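Local coordinates for uncharacterized protein (Bacteroides uniformis, PDB 4IYK) that is of unknown function but probably binds carbohydrate, with two all-beta domains, one transthyretin-like and one resembling the immunoglobulin-like E-set domains, at residues L136-L141 / D162-F166; P13-G19 / Y63-F69; N36-I40 / N79-Y83. All coordinates share one frame. Where two conformers were deposited one is given. Residues are numbered along the deposited sequence.

Contact 1 of 3, residues L136-L141 / D162-F166. With EDO (1,2-ethanediol), chain F.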
loop_
_atom_site.group_PDB
_atom_site.type_symbol
_atom_site.label_atom_id
_atom_site.label_comp_id
_atom_site.label_asym_id
_atom_site.label_seq_id
_atom_site.Cartn_x
_atom_site.Cartn_y
_atom_site.Cartn_z
ATOM N N LEU A 136 7.693 1.070 14.238
ATOM C CA LEU A 136 6.363 0.535 13.972
ATOM C C LEU A 136 5.309 1.201 14.851
ATOM O O LEU A 136 5.436 1.190 16.070
ATOM C CB LEU A 136 6.369 -0.982 14.208
ATOM C CG LEU A 136 5.050 -1.741 13.959
ATOM C CD1 LEU A 136 4.675 -1.749 12.477
ATOM C CD2 LEU A 136 5.167 -3.158 14.458
ATOM N N LYS A 137 4.255 1.742 14.228
ATOM C CA LYS A 137 3.150 2.420 14.913
ATOM C C LYS A 137 1.911 1.506 14.991
ATOM O O LYS A 137 1.307 1.394 16.058
ATOM C CB LYS A 137 2.816 3.736 14.186
ATOM C CG LYS A 137 1.964 4.710 14.985
ATOM C CD LYS A 137 1.646 5.950 14.157
ATOM C CE LYS A 137 0.661 6.881 14.832
ATOM N NZ LYS A 137 0.190 7.955 13.917
ATOM N N GLU A 138 1.527 0.867 13.874
ATOM C CA GLU A 138 0.348 -0.008 13.820
ATOM C C GLU A 138 0.509 -1.221 12.898
ATOM O O GLU A 138 1.221 -1.151 11.894
ATOM C CB GLU A 138 -0.892 0.769 13.320
ATOM C CG GLU A 138 -1.384 1.925 14.187
ATOM C CD GLU A 138 -2.539 2.732 13.622
ATOM O OE1 GLU A 138 -3.291 2.193 12.780
ATOM O OE2 GLU A 138 -2.690 3.909 14.018
ATOM N N ILE A 139 -0.246 -2.302 13.202
ATOM C CA ILE A 139 -0.387 -3.492 12.345
ATOM C C ILE A 139 -1.893 -3.805 12.278
ATOM O O ILE A 139 -2.627 -3.618 13.268
ATOM C CB ILE A 139 0.487 -4.738 12.695
ATOM C CG1 ILE A 139 0.248 -5.237 14.141
ATOM C CG2 ILE A 139 1.976 -4.474 12.390
ATOM C CD1 ILE A 139 0.698 -6.695 14.438
ATOM N N GLN A 140 -2.361 -4.215 11.089
ATOM C CA GLN A 140 -3.767 -4.488 10.901
ATOM C C GLN A 140 -4.007 -5.450 9.768
ATOM O O GLN A 140 -3.321 -5.407 8.732
ATOM C CB GLN A 140 -4.541 -3.175 10.647
ATOM C CG GLN A 140 -6.065 -3.352 10.634
ATOM C CD GLN A 140 -6.790 -2.062 10.897
ATOM O OE1 GLN A 140 -6.203 -1.000 11.032
ATOM N NE2 GLN A 140 -8.084 -2.111 10.890
ATOM N N LEU A 141 -5.012 -6.325 9.978
ATOM C CA LEU A 141 -5.509 -7.250 8.981
ATOM C C LEU A 141 -6.790 -6.646 8.429
ATOM O O LEU A 141 -7.844 -6.718 9.069
ATOM C CB LEU A 141 -5.717 -8.682 9.549
ATOM C CG LEU A 141 -6.226 -9.750 8.555
ATOM C CD1 LEU A 141 -5.280 -9.899 7.338
ATOM C CD2 LEU A 141 -6.412 -11.111 9.257
ATOM N N ASP A 162 -7.752 -7.961 15.168
ATOM C CA ASP A 162 -7.441 -7.674 13.764
ATOM C C ASP A 162 -6.487 -6.481 13.633
ATOM O O ASP A 162 -6.036 -6.183 12.529
ATOM C CB ASP A 162 -8.736 -7.382 12.983
ATOM C CG ASP A 162 -9.540 -6.234 13.584
ATOM O OD1 ASP A 162 -9.892 -6.320 14.793
ATOM O OD2 ASP A 162 -9.818 -5.244 12.847
ATOM N N LYS A 163 -6.222 -5.780 14.754
ATOM C CA LYS A 163 -5.413 -4.575 14.776
ATOM C C LYS A 163 -4.652 -4.420 16.104
ATOM O O LYS A 163 -5.204 -4.694 17.166
ATOM C CB LYS A 163 -6.350 -3.363 14.554
ATOM C CG LYS A 163 -5.666 -1.987 14.550
ATOM C CD LYS A 163 -6.695 -0.860 14.461
ATOM C CE LYS A 163 -6.009 0.474 14.264
ATOM N NZ LYS A 163 -6.967 1.605 14.302
ATOM N N GLN A 164 -3.391 -3.954 16.028
ATOM C CA GLN A 164 -2.586 -3.664 17.208
ATOM C C GLN A 164 -1.885 -2.324 17.030
ATOM O O GLN A 164 -1.355 -2.022 15.948
ATOM C CB GLN A 164 -1.587 -4.774 17.556
ATOM C CG GLN A 164 -1.090 -4.655 19.008
ATOM C CD GLN A 164 -0.007 -5.619 19.400
ATOM O OE1 GLN A 164 0.494 -6.395 18.580
ATOM N NE2 GLN A 164 0.401 -5.561 20.669
ATOM N N VAL A 165 -1.943 -1.488 18.092
ATOM C CA VAL A 165 -1.348 -0.148 18.100
ATOM C C VAL A 165 -0.217 -0.165 19.103
ATOM O O VAL A 165 -0.355 -0.708 20.217
ATOM C CB VAL A 165 -2.381 0.986 18.381
ATOM C CG1 VAL A 165 -1.711 2.369 18.438
ATOM C CG2 VAL A 165 -3.504 0.978 17.337
ATOM N N PHE A 166 0.928 0.380 18.683
ATOM C CA PHE A 166 2.115 0.481 19.529
ATOM C C PHE A 166 2.287 1.946 19.926
ATOM O O PHE A 166 2.432 2.818 19.059
ATOM C CB PHE A 166 3.369 -0.099 18.829
ATOM C CG PHE A 166 3.129 -1.499 18.300
ATOM C CD1 PHE A 166 2.638 -1.700 17.013
ATOM C CD2 PHE A 166 3.386 -2.614 19.093
ATOM C CE1 PHE A 166 2.354 -2.986 16.549
ATOM C CE2 PHE A 166 3.127 -3.905 18.614
ATOM C CZ PHE A 166 2.622 -4.081 17.341
HETATM C C1 EDO F . -2.869 2.430 22.109
HETATM O O1 EDO F . -2.650 3.742 21.616
HETATM C C2 EDO F . -1.524 1.669 22.124
HETATM O O2 EDO F . -1.694 0.366 22.654
HETATM O O HOH W 1 -5.511 4.198 14.809
HETATM O O HOH W 2 -9.303 -4.732 10.308
#
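Phe166 loses 92 Å² to strand 136-141, the most of any residue here. Its ring leans across that strand: Phe166 CE1 lies 3.5 Å from Leu136 CD2 and 3.9 Å from Ile139 CG1, while Phe166 N donates to Lys137 O at 2.8 Å. Ile139 (64 Å² covered) forms the hydrogen-bonded pair with Gln164, the strands antiparallel at 177°, its N 3.0 Å from Gln164 O and its O 2.9 Å from Gln164 N. Asp162 (62 Å²) ends the pairing: its O accepts from Leu141 N at 2.8 Å, and a water bridges its OD2 to Gln140 NE2 and Leu141 O. On the other edge, Lys137 and Glu138 both face Leu204, a classic beta bulge. Glu138 OE1 and Lys163 NZ stay 4.0 Å apart, beyond a salt bridge, and a water links Glu138 OE2 to Lys163 NZ. In this E-set-like domain the Ile139 face thus turns apolar side chains to Phe125, Leu127 and Tyr178, with Gln164 at its exposed margin; Glu138, Gln140 and Lys163 opposite are water-bridged, beside Val165.

Contact 2 of 3, residues P13-G19 / Y63-F69. With EDO (1,2-ethanediol), chain H.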
loop_
_atom_site.group_PDB
_atom_site.type_symbol
_atom_site.label_atom_id
_atom_site.label_comp_id
_atom_site.label_asym_id
_atom_site.label_seq_id
_atom_site.Cartn_x
_atom_site.Cartn_y
_atom_site.Cartn_z
ATOM N N PRO A 13 -5.557 15.346 -25.483
ATOM C CA PRO A 13 -4.348 14.580 -25.107
ATOM C C PRO A 13 -3.791 13.742 -26.266
ATOM O O PRO A 13 -4.547 13.126 -27.026
ATOM C CB PRO A 13 -4.828 13.684 -23.959
ATOM C CG PRO A 13 -6.167 14.213 -23.570
ATOM C CD PRO A 13 -6.749 14.825 -24.790
ATOM N N ASP A 14 -2.460 13.745 -26.399
ATOM C CA ASP A 14 -1.722 13.048 -27.453
ATOM C C ASP A 14 -0.803 11.943 -26.884
ATOM O O ASP A 14 0.019 11.387 -27.622
ATOM C CB ASP A 14 -0.888 14.071 -28.271
ATOM C CG ASP A 14 0.084 14.945 -27.473
ATOM O OD1 ASP A 14 0.084 14.856 -26.220
ATOM O OD2 ASP A 14 0.816 15.747 -28.101
ATOM N N ALA A 15 -0.943 11.614 -25.586
ATOM C CA ALA A 15 -0.081 10.610 -24.988
ATOM C C ALA A 15 -0.769 9.774 -23.902
ATOM O O ALA A 15 -1.850 10.116 -23.402
ATOM C CB ALA A 15 1.171 11.270 -24.419
ATOM N N SER A 16 -0.130 8.654 -23.565
ATOM C CA SER A 16 -0.576 7.736 -22.511
ATOM C C SER A 16 0.659 7.286 -21.754
ATOM O O SER A 16 1.752 7.348 -22.308
ATOM C CB SER A 16 -1.358 6.555 -23.085
ATOM O OG SER A 16 -0.627 5.901 -24.113
ATOM N N ILE A 17 0.507 6.931 -20.476
ATOM C CA ILE A 17 1.639 6.498 -19.658
ATOM C C ILE A 17 1.166 5.438 -18.660
ATOM O O ILE A 17 0.054 5.499 -18.138
ATOM C CB ILE A 17 2.374 7.692 -18.968
ATOM C CG1 ILE A 17 3.695 7.226 -18.308
ATOM C CG2 ILE A 17 1.449 8.473 -17.968
ATOM C CD1 ILE A 17 4.821 8.319 -18.272
ATOM N N HIS A 18 1.997 4.440 -18.441
ATOM C CA HIS A 18 1.708 3.365 -17.491
ATOM C C HIS A 18 3.048 2.919 -16.911
ATOM O O HIS A 18 4.096 3.266 -17.457
ATOM C CB HIS A 18 0.937 2.200 -18.151
ATOM C CG HIS A 18 1.684 1.602 -19.300
ATOM N ND1 HIS A 18 2.516 0.500 -19.128
ATOM C CD2 HIS A 18 1.799 2.043 -20.577
ATOM C CE1 HIS A 18 3.073 0.289 -20.313
ATOM N NE2 HIS A 18 2.681 1.197 -21.213
ATOM N N GLY A 19 3.002 2.178 -15.824
ATOM C CA GLY A 19 4.198 1.706 -15.148
ATOM C C GLY A 19 3.900 1.185 -13.767
ATOM O O GLY A 19 2.740 0.944 -13.421
ATOM N N TYR A 63 0.198 1.761 -12.317
ATOM C CA TYR A 63 -0.545 2.966 -12.681
ATOM C C TYR A 63 -0.742 3.009 -14.203
ATOM O O TYR A 63 0.058 2.435 -14.934
ATOM C CB TYR A 63 0.144 4.251 -12.138
ATOM C CG TYR A 63 1.399 4.656 -12.878
ATOM C CD1 TYR A 63 1.343 5.535 -13.959
ATOM C CD2 TYR A 63 2.655 4.211 -12.464
ATOM C CE1 TYR A 63 2.494 5.902 -14.654
ATOM C CE2 TYR A 63 3.816 4.584 -13.147
ATOM C CZ TYR A 63 3.724 5.400 -14.262
ATOM O OH TYR A 63 4.846 5.768 -14.951
ATOM N N ARG A 64 -1.816 3.699 -14.664
ATOM C CA ARG A 64 -2.165 3.851 -16.077
ATOM C C ARG A 64 -2.942 5.141 -16.305
ATOM O O ARG A 64 -3.900 5.415 -15.593
ATOM C CB ARG A 64 -2.986 2.646 -16.547
ATOM C CG ARG A 64 -3.156 2.622 -18.051
ATOM C CD ARG A 64 -4.154 1.563 -18.467
ATOM N NE ARG A 64 -4.354 1.583 -19.914
ATOM C CZ ARG A 64 -5.033 0.663 -20.587
ATOM N NH1 ARG A 64 -5.574 -0.376 -19.951
ATOM N NH2 ARG A 64 -5.185 0.774 -21.901
ATOM N N ASN A 65 -2.525 5.930 -17.303
ATOM C CA ASN A 65 -3.171 7.193 -17.643
ATOM C C ASN A 65 -3.214 7.344 -19.150
ATOM O O ASN A 65 -2.171 7.469 -19.766
ATOM C CB ASN A 65 -2.437 8.386 -16.987
ATOM C CG ASN A 65 -3.244 9.678 -16.951
ATOM O OD1 ASN A 65 -4.137 9.926 -17.766
ATOM N ND2 ASN A 65 -2.937 10.548 -16.000
ATOM N N ASN A 66 -4.417 7.316 -19.747
ATOM C CA ASN A 66 -4.556 7.465 -21.203
ATOM C C ASN A 66 -4.927 8.885 -21.614
ATOM O O ASN A 66 -5.271 9.109 -22.774
ATOM C CB ASN A 66 -5.573 6.466 -21.761
ATOM C CG ASN A 66 -4.946 5.113 -21.972
ATOM O OD1 ASN A 66 -4.851 4.323 -21.048
ATOM N ND2 ASN A 66 -4.399 4.866 -23.162
HETATM N N MSE A 67 -4.808 9.850 -20.690
HETATM C CA MSE A 67 -5.133 11.242 -20.972
HETATM C C MSE A 67 -4.000 12.189 -20.537
HETATM O O MSE A 67 -4.225 13.080 -19.716
HETATM C CB MSE A 67 -6.436 11.596 -20.257
HETATM C CG MSE A 67 -7.589 11.899 -21.194
HETATM SE SE MSE A 67 -9.333 11.514 -20.390
HETATM C CE MSE A 67 -9.110 12.270 -18.579
ATOM N N VAL A 68 -2.791 12.013 -21.077
ATOM C CA VAL A 68 -1.682 12.909 -20.709
ATOM C C VAL A 68 -1.164 13.663 -21.946
ATOM O O VAL A 68 -1.312 13.206 -23.083
ATOM C CB VAL A 68 -0.524 12.230 -19.918
ATOM C CG1 VAL A 68 -1.002 11.726 -18.564
ATOM C CG2 VAL A 68 0.130 11.096 -20.703
ATOM N N PHE A 69 -0.588 14.847 -21.710
ATOM C CA PHE A 69 -0.054 15.690 -22.772
ATOM C C PHE A 69 1.434 15.463 -22.930
ATOM O O PHE A 69 2.162 15.402 -21.931
ATOM C CB PHE A 69 -0.353 17.180 -22.500
ATOM C CG PHE A 69 -1.783 17.565 -22.798
ATOM C CD1 PHE A 69 -2.797 17.314 -21.875
ATOM C CD2 PHE A 69 -2.123 18.159 -24.006
ATOM C CE1 PHE A 69 -4.124 17.651 -22.159
ATOM C CE2 PHE A 69 -3.450 18.508 -24.285
ATOM C CZ PHE A 69 -4.443 18.249 -23.359
HETATM C C1 EDO H . -1.424 2.458 -22.452
HETATM O O1 EDO H . -2.136 2.476 -21.228
HETATM C C2 EDO H . -2.118 1.535 -23.477
HETATM O O2 EDO H . -3.370 2.083 -23.849
#
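A one-residue shift in register between Ala15 and Ile17 marks a beta bulge, and it coincides with a corner in the partner chain at Asn66. Before the corner, Ile17 pairs with Asn65 (Ile17 N to Asn65 O 2.8 Å, Asn65 N to Ile17 O 2.7 Å) and Gly19 with Tyr63 (Tyr63 N to Gly19 O 2.9 Å), the axes of 15-19 and 63-65 running antiparallel at 176°, 4.6 Å apart at closest. Beyond it, Val68 N reaches Ala15 O at 3.1 Å, whereas the return bond from Ala15 N to Val68 O, 3.0 Å, is weak at 126°. Asn65 OD1 accepts from Met67 N (a selenomethionine) at 3.0 Å, an Asx turn spanning the corner. The corner carries the chain from one sheet, where 62-65 flanks 15-23, to the other, where 67-77 lies; in this transthyretin-like sandwich strand 15-23 therefore touches both. Ile17 CG2 and Val68 CG2, 4.0 Å apart, face inward, where Trp55 packs on both residues. The Tyr63 ring lies over Gly19 N, and an ideal CB on Gly19 would come 3.0 Å from Tyr63 CE2; Tyr63 OH bonds to Tyr99 O. Ser16 and His18 both reach Asp96 with their side chains. At the N-terminal end, Pro13 CA sits 4.1 Å from the Phe69 ring centroid and 11° off its normal, a CH-pi contact.

Contact 3 of 3, residues N36-I40 / N79-Y83; sequences NGNAI and NGNFY
Neither backbone supplies regular strand pairing here: segments 36-40 and 79-83 lie in loops of the transthyretin-like N-terminal domain, 36-40 running into strand 40-44 at Ile40, and their closest CA pair is Asn38 with Gly80 at 4.6 Å. Each begins with an asparagine in the left-handed region, Asn36 at phi/psi 64/41° and Asn79 at 51/41°, followed by a glycine, Gly37 at -143/-143° and Gly80 at -109/-151°. Asn38 then extends at -68/155°, while Asn81 adopts -115/18°. The side-chain amide of Asn38 (chi1 m, chi2 -23°) forms a two-point bridge: Asn38 OD1 accepts from Asn81 N at 2.9 Å and 148°; Asn38 ND2 donates to Asn81 OD1 at 2.9 Å and 154°, with Asn81 at chi1 p and chi2 12°. Asn81 ND2 bonds to Gly31 O within the domain and to His215 O, and Asn79 OD1 to Thr212 N; the last two tie this buried contact to the C-terminal domain. Gly80 CA passes 3.2 Å from Asn38 OD1, where a CB would clash. Phe82 (chi1 p) presents its ring edge, CE2 lying 3.4 Å from Asn38 ND2.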
loop_
_atom_site.group_PDB
_atom_site.type_symbol
_atom_site.label_atom_id
_atom_site.label_comp_id
_atom_site.label_asym_id
_atom_site.label_seq_id
_atom_site.Cartn_x
_atom_site.Cartn_y
_atom_site.Cartn_z
ATOM N N ASN A 36 -6.222 8.201 -0.824
ATOM C CA ASN A 36 -5.614 8.397 0.500
ATOM C C ASN A 36 -4.396 7.474 0.699
ATOM O O ASN A 36 -4.174 6.929 1.779
ATOM C CB ASN A 36 -6.666 8.218 1.637
ATOM C CG ASN A 36 -7.719 9.287 1.603
ATOM O OD1 ASN A 36 -7.409 10.466 1.496
ATOM N ND2 ASN A 36 -8.986 8.898 1.582
ATOM N N GLY A 37 -3.603 7.350 -0.355
ATOM C CA GLY A 37 -2.393 6.548 -0.354
ATOM C C GLY A 37 -1.355 7.253 -1.183
ATOM O O GLY A 37 -1.293 8.485 -1.174
ATOM N N ASN A 38 -0.554 6.478 -1.921
ATOM C CA ASN A 38 0.486 6.993 -2.805
ATOM C C ASN A 38 -0.119 7.731 -3.977
ATOM O O ASN A 38 -1.239 7.437 -4.393
ATOM C CB ASN A 38 1.381 5.841 -3.322
ATOM C CG ASN A 38 2.271 5.212 -2.275
ATOM O OD1 ASN A 38 2.588 5.826 -1.245
ATOM N ND2 ASN A 38 2.733 3.966 -2.541
ATOM N N ALA A 39 0.646 8.642 -4.552
ATOM C CA ALA A 39 0.208 9.410 -5.709
ATOM C C ALA A 39 1.406 9.990 -6.445
ATOM O O ALA A 39 2.437 10.247 -5.834
ATOM C CB ALA A 39 -0.735 10.544 -5.268
ATOM N N ILE A 40 1.259 10.181 -7.750
ATOM C CA ILE A 40 2.254 10.799 -8.603
ATOM C C ILE A 40 1.849 12.264 -8.795
ATOM O O ILE A 40 0.840 12.517 -9.451
ATOM C CB ILE A 40 2.395 10.051 -9.973
ATOM C CG1 ILE A 40 2.672 8.540 -9.797
ATOM C CG2 ILE A 40 3.449 10.748 -10.858
ATOM C CD1 ILE A 40 2.556 7.764 -11.071
ATOM N N ASN A 79 4.048 12.298 1.121
ATOM C CA ASN A 79 3.006 11.794 2.020
ATOM C C ASN A 79 2.493 10.397 1.634
ATOM O O ASN A 79 1.294 10.125 1.681
ATOM C CB ASN A 79 1.856 12.794 2.109
ATOM C CG ASN A 79 2.298 14.108 2.686
ATOM O OD1 ASN A 79 2.861 14.181 3.778
ATOM N ND2 ASN A 79 2.139 15.159 1.929
ATOM N N GLY A 80 3.419 9.531 1.240
ATOM C CA GLY A 80 3.100 8.177 0.827
ATOM C C GLY A 80 3.548 7.158 1.837
ATOM O O GLY A 80 3.612 7.443 3.032
ATOM N N ASN A 81 3.859 5.962 1.361
ATOM C CA ASN A 81 4.345 4.870 2.207
ATOM C C ASN A 81 5.799 4.496 1.830
ATOM O O ASN A 81 6.293 3.418 2.184
ATOM C CB ASN A 81 3.403 3.663 2.138
ATOM C CG ASN A 81 3.321 2.956 0.811
ATOM O OD1 ASN A 81 4.134 3.192 -0.115
ATOM N ND2 ASN A 81 2.405 1.975 0.751
ATOM N N PHE A 82 6.477 5.409 1.119
ATOM C CA PHE A 82 7.869 5.247 0.770
ATOM C C PHE A 82 8.543 6.592 0.909
ATOM O O PHE A 82 7.853 7.622 0.938
ATOM C CB PHE A 82 8.065 4.627 -0.628
ATOM C CG PHE A 82 7.419 5.337 -1.791
ATOM C CD1 PHE A 82 8.053 6.416 -2.409
ATOM C CD2 PHE A 82 6.231 4.865 -2.339
ATOM C CE1 PHE A 82 7.465 7.058 -3.499
ATOM C CE2 PHE A 82 5.645 5.504 -3.433
ATOM C CZ PHE A 82 6.273 6.587 -4.015
ATOM N N TYR A 83 9.881 6.588 1.043
ATOM C CA TYR A 83 10.648 7.828 1.220
ATOM C C TYR A 83 10.446 8.773 0.028
ATOM O O TYR A 83 10.525 8.336 -1.136
ATOM C CB TYR A 83 12.150 7.561 1.466
ATOM C CG TYR A 83 12.445 7.163 2.897
ATOM C CD1 TYR A 83 12.362 5.832 3.304
ATOM C CD2 TYR A 83 12.754 8.121 3.856
ATOM C CE1 TYR A 83 12.641 5.460 4.616
ATOM C CE2 TYR A 83 13.013 7.762 5.180
ATOM C CZ TYR A 83 12.913 6.432 5.561
ATOM O OH TYR A 83 13.173 6.065 6.858
#

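How the contacts relate
Along the chain the segments of contacts 2 and 3 alternate, so the two cross within the N-terminal domain; contact 1 follows in the C-terminal one. Contacts 2 and 3 have centres about 20 Å apart yet touch, Tyr63 CG lying 3.8 Å from Ile40 CD1. Contact 2 joins strand 15-23 to 62-65 and to the start of 67-77; contact 3 joins the loops before 40-44 and 85-92, strands of the four-stranded sheet. Contact 1, in the separate sheet containing 135-144, has its centre about 36 Å from that of contact 2 and about 19 Å from that of contact 3. Contact 3 lies between them, its centre about 8 Å from the centre of the chain, where the domains meet.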